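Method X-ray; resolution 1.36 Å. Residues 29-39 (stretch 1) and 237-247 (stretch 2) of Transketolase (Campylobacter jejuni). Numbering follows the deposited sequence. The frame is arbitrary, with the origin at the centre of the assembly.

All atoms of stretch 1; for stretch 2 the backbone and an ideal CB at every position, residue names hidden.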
# COMPACT_ATOMS: atom_id res chain seq x y z
N PRO A 29 22.44 13.61 9.47
CA PRO A 29 23.25 13.67 10.70
C PRO A 29 22.48 14.02 11.97
O PRO A 29 22.97 13.76 13.09
CB PRO A 29 24.24 14.79 10.38
CG PRO A 29 23.45 15.70 9.52
CD PRO A 29 22.53 14.86 8.69
N GLY A 30 21.30 14.63 11.83
CA GLY A 30 20.59 15.17 12.99
C GLY A 30 20.12 14.12 13.96
O GLY A 30 20.33 14.26 15.17
N ALA A 31 19.46 13.09 13.44
CA ALA A 31 19.03 11.99 14.32
C ALA A 31 20.18 11.21 14.97
O ALA A 31 20.11 10.90 16.15
CB ALA A 31 18.02 11.07 13.61
N PRO A 32 21.26 10.89 14.23
CA PRO A 32 22.42 10.29 14.89
C PRO A 32 22.88 11.07 16.11
O PRO A 32 23.17 10.50 17.16
CB PRO A 32 23.45 10.27 13.78
CG PRO A 32 22.57 9.98 12.55
CD PRO A 32 21.33 10.80 12.76
N LEU A 33 22.97 12.40 15.97
CA LEU A 33 23.39 13.24 17.08
C LEU A 33 22.36 13.25 18.21
O LEU A 33 22.74 13.24 19.38
CB LEU A 33 23.70 14.67 16.62
CG LEU A 33 25.15 14.94 16.24
CD1 LEU A 33 25.65 14.02 15.12
CD2 LEU A 33 25.32 16.39 15.83
N GLY A 34 21.08 13.22 17.86
CA GLY A 34 20.01 13.18 18.85
C GLY A 34 19.94 11.88 19.60
O GLY A 34 19.51 11.88 20.74
N LEU A 35 20.38 10.79 18.98
CA LEU A 35 20.24 9.44 19.51
C LEU A 35 21.54 8.91 20.15
O LEU A 35 21.56 7.82 20.73
CB LEU A 35 19.79 8.46 18.44
CG LEU A 35 18.34 8.65 17.99
CD1 LEU A 35 18.11 7.84 16.71
CD2 LEU A 35 17.42 8.24 19.09
N ALA A 36 22.63 9.67 20.07
CA ALA A 36 23.93 9.13 20.46
C ALA A 36 24.06 8.80 21.95
O ALA A 36 24.72 7.82 22.31
CB ALA A 36 25.05 10.07 20.04
N ASP A 37 23.39 9.59 22.79
CA ASP A 37 23.45 9.31 24.21
C ASP A 37 22.68 8.03 24.55
O ASP A 37 23.14 7.18 25.33
CB ASP A 37 22.92 10.50 25.03
CG ASP A 37 23.71 11.77 24.77
OD1 ASP A 37 24.96 11.73 24.71
OD2 ASP A 37 23.08 12.82 24.55
N ILE A 38 21.49 7.87 23.96
CA ILE A 38 20.71 6.67 24.12
C ILE A 38 21.49 5.44 23.68
O ILE A 38 21.52 4.43 24.38
CB ILE A 38 19.37 6.78 23.37
CG1 ILE A 38 18.47 7.84 24.03
CG2 ILE A 38 18.68 5.40 23.25
CD1 ILE A 38 17.29 8.33 23.15
N LEU A 39 22.08 5.48 22.48
CA LEU A 39 22.83 4.30 21.99
C LEU A 39 24.04 3.98 22.85
O LEU A 39 24.34 2.81 23.07
CB LEU A 39 23.18 4.47 20.50
CG LEU A 39 23.74 3.20 19.86
CD1 LEU A 39 22.84 1.98 19.96
CD2 LEU A 39 24.07 3.50 18.39
N UNK A 237 9.46 6.98 25.68
CA UNK A 237 9.37 8.25 24.96
C UNK A 237 10.56 9.08 25.39
O UNK A 237 10.61 9.56 26.54
CB UNK A 237 8.05 8.98 25.23
N UNK A 238 11.54 9.20 24.50
CA UNK A 238 12.79 9.88 24.86
C UNK A 238 12.82 11.25 24.23
O UNK A 238 12.86 11.37 23.01
CB UNK A 238 14.01 9.07 24.42
N UNK A 239 12.70 12.29 25.05
CA UNK A 239 12.75 13.65 24.51
C UNK A 239 14.19 14.00 24.17
O UNK A 239 15.06 13.94 25.02
CB UNK A 239 12.17 14.66 25.50
N UNK A 240 14.44 14.36 22.91
CA UNK A 240 15.80 14.66 22.45
C UNK A 240 15.78 15.95 21.66
O UNK A 240 14.72 16.52 21.29
CB UNK A 240 16.37 13.52 21.60
N UNK A 241 16.99 16.48 21.48
CA UNK A 241 17.24 17.64 20.65
C UNK A 241 17.87 17.11 19.36
O UNK A 241 18.94 16.50 19.39
CB UNK A 241 18.14 18.66 21.35
N UNK A 242 17.24 17.35 18.22
CA UNK A 242 17.85 16.93 16.97
C UNK A 242 19.17 17.71 16.81
O UNK A 242 19.28 18.86 17.20
CB UNK A 242 16.91 17.17 15.79
N UNK A 243 20.19 17.01 16.33
CA UNK A 243 21.52 17.60 16.17
C UNK A 243 22.12 18.07 17.50
O UNK A 243 22.90 19.01 17.58
CB UNK A 243 21.45 18.78 15.19
N UNK A 244 21.74 17.39 18.57
CA UNK A 244 22.33 17.67 19.90
C UNK A 244 23.85 17.69 19.82
O UNK A 244 24.46 16.76 19.29
CB UNK A 244 21.88 16.63 20.93
N UNK A 245 24.44 18.78 20.27
CA UNK A 245 25.88 18.96 20.24
C UNK A 245 26.35 19.84 19.10
O UNK A 245 27.54 20.24 19.08
CB UNK A 245 26.57 17.60 20.15
N UNK A 246 25.46 20.15 18.16
CA UNK A 246 25.85 20.88 16.94
C UNK A 246 25.44 22.34 16.94
O UNK A 246 25.09 22.90 15.90
CB UNK A 246 25.24 20.20 15.71
N UNK A 247 25.46 22.94 18.12
CA UNK A 247 25.42 24.40 18.26
C UNK A 247 24.23 25.02 17.55
O UNK A 247 23.09 24.80 17.94
CB UNK A 247 26.71 25.02 17.72

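Stretch 1 is largely a helix, and stretch 2 passes alongside it as a strand end followed by two overlapping type II turns. Position 237 has strand angles and an ideal CB with nothing of stretch 1 within 5.5 Å, so the helix sets no preference; it is I237.

At 238 the CA-to-CB bond points toward the helix, and the ideal CB lies 3.6 Å from I38 CD1. A small apolar side chain fits best, since the ideal CB is already in contact. The residue is A238, whose CB packs against I38 CD1 at 3.6 Å. Position 239 points away, leaving the choice open to many residues, polar ones included; it is K239.

Position 240 again points toward stretch 1, its ideal CB 3.6 Å from G34 O. Space is limited, so a small or beta-branched residue such as alanine, serine, threonine or valine would suit. T240 adopts the p rotamer, bringing CG2 within 3.5 Å of G34 O and 4.1 Å of I38 CD1, while OG1 is hydrogen-bonded elsewhere in the structure. At 241 the CB points sideways into space free of stretch 1, and many side chains would do. T241 meets the helix through its backbone: O lies 3.5 Å from G34 CA, where an ideal CB on G34 would lie a tight 3.3 Å from T241 O.

Position 242 points sideways, its ideal CB 4.5 Å from G30 O. An apolar chain could lie along the helix backbone. I242 does so, with CG1 3.5 Å from G30 C, in the space a CB on G30 would need.

At 243 phi is 61°, which favours glycine, asparagine or aspartate. The CB points away; the backbone makes the contact, N donating a hydrogen bond to G30 O at 3.0 Å. G30 O also accepts the helical bond from G34 N, so one carbonyl serves both. The residue is A243, whose CA packs 3.7 Å from L33 CB.

Position 244 points sideways, its ideal CB 3.8 Å from L33 O and 5.4 Å from D37 OD2. That carboxylate might suggest a basic residue, but a polar or flexible chain would also serve. K244 has its end leading away, and NZ makes no salt bridge with D37.

Position 245, with phi 101° and psi -11°, would jam a CB against the preceding carbonyl O: G245. At 246 the CB points toward L33 CD2, suiting a small apolar residue; A246 CB packs there at 3.8 Å. Position 247 is out of reach, and its positive phi favours the G247 found.

Stretch 2, residues 237-247: IAKTTIAKGAG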
# COMPACT_ATOMS: atom_id res chain seq x y z
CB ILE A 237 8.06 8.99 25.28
CG1 ILE A 237 6.84 8.11 24.96
CG2 ILE A 237 7.98 10.31 24.53
CD1 ILE A 237 5.49 8.78 25.31
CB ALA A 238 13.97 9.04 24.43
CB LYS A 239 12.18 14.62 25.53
CG LYS A 239 12.00 16.01 24.97
CD LYS A 239 11.08 16.86 25.86
CE LYS A 239 10.98 18.27 25.32
NZ LYS A 239 12.33 18.91 25.21
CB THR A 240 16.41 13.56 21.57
OG1 THR A 240 15.72 13.55 20.33
CG2 THR A 240 16.35 12.23 22.21
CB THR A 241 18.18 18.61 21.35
OG1 THR A 241 17.52 19.13 22.53
CG2 THR A 241 18.56 19.74 20.43
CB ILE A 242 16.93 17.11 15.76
CG1 ILE A 242 17.46 16.27 14.58
CG2 ILE A 242 16.72 18.58 15.36
CD1 ILE A 242 16.53 16.26 13.37
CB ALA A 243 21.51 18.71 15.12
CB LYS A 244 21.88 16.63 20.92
CG LYS A 244 22.45 16.80 22.34
CD LYS A 244 21.87 18.00 23.10
CE LYS A 244 22.37 18.03 24.51
NZ LYS A 244 21.83 19.23 25.25
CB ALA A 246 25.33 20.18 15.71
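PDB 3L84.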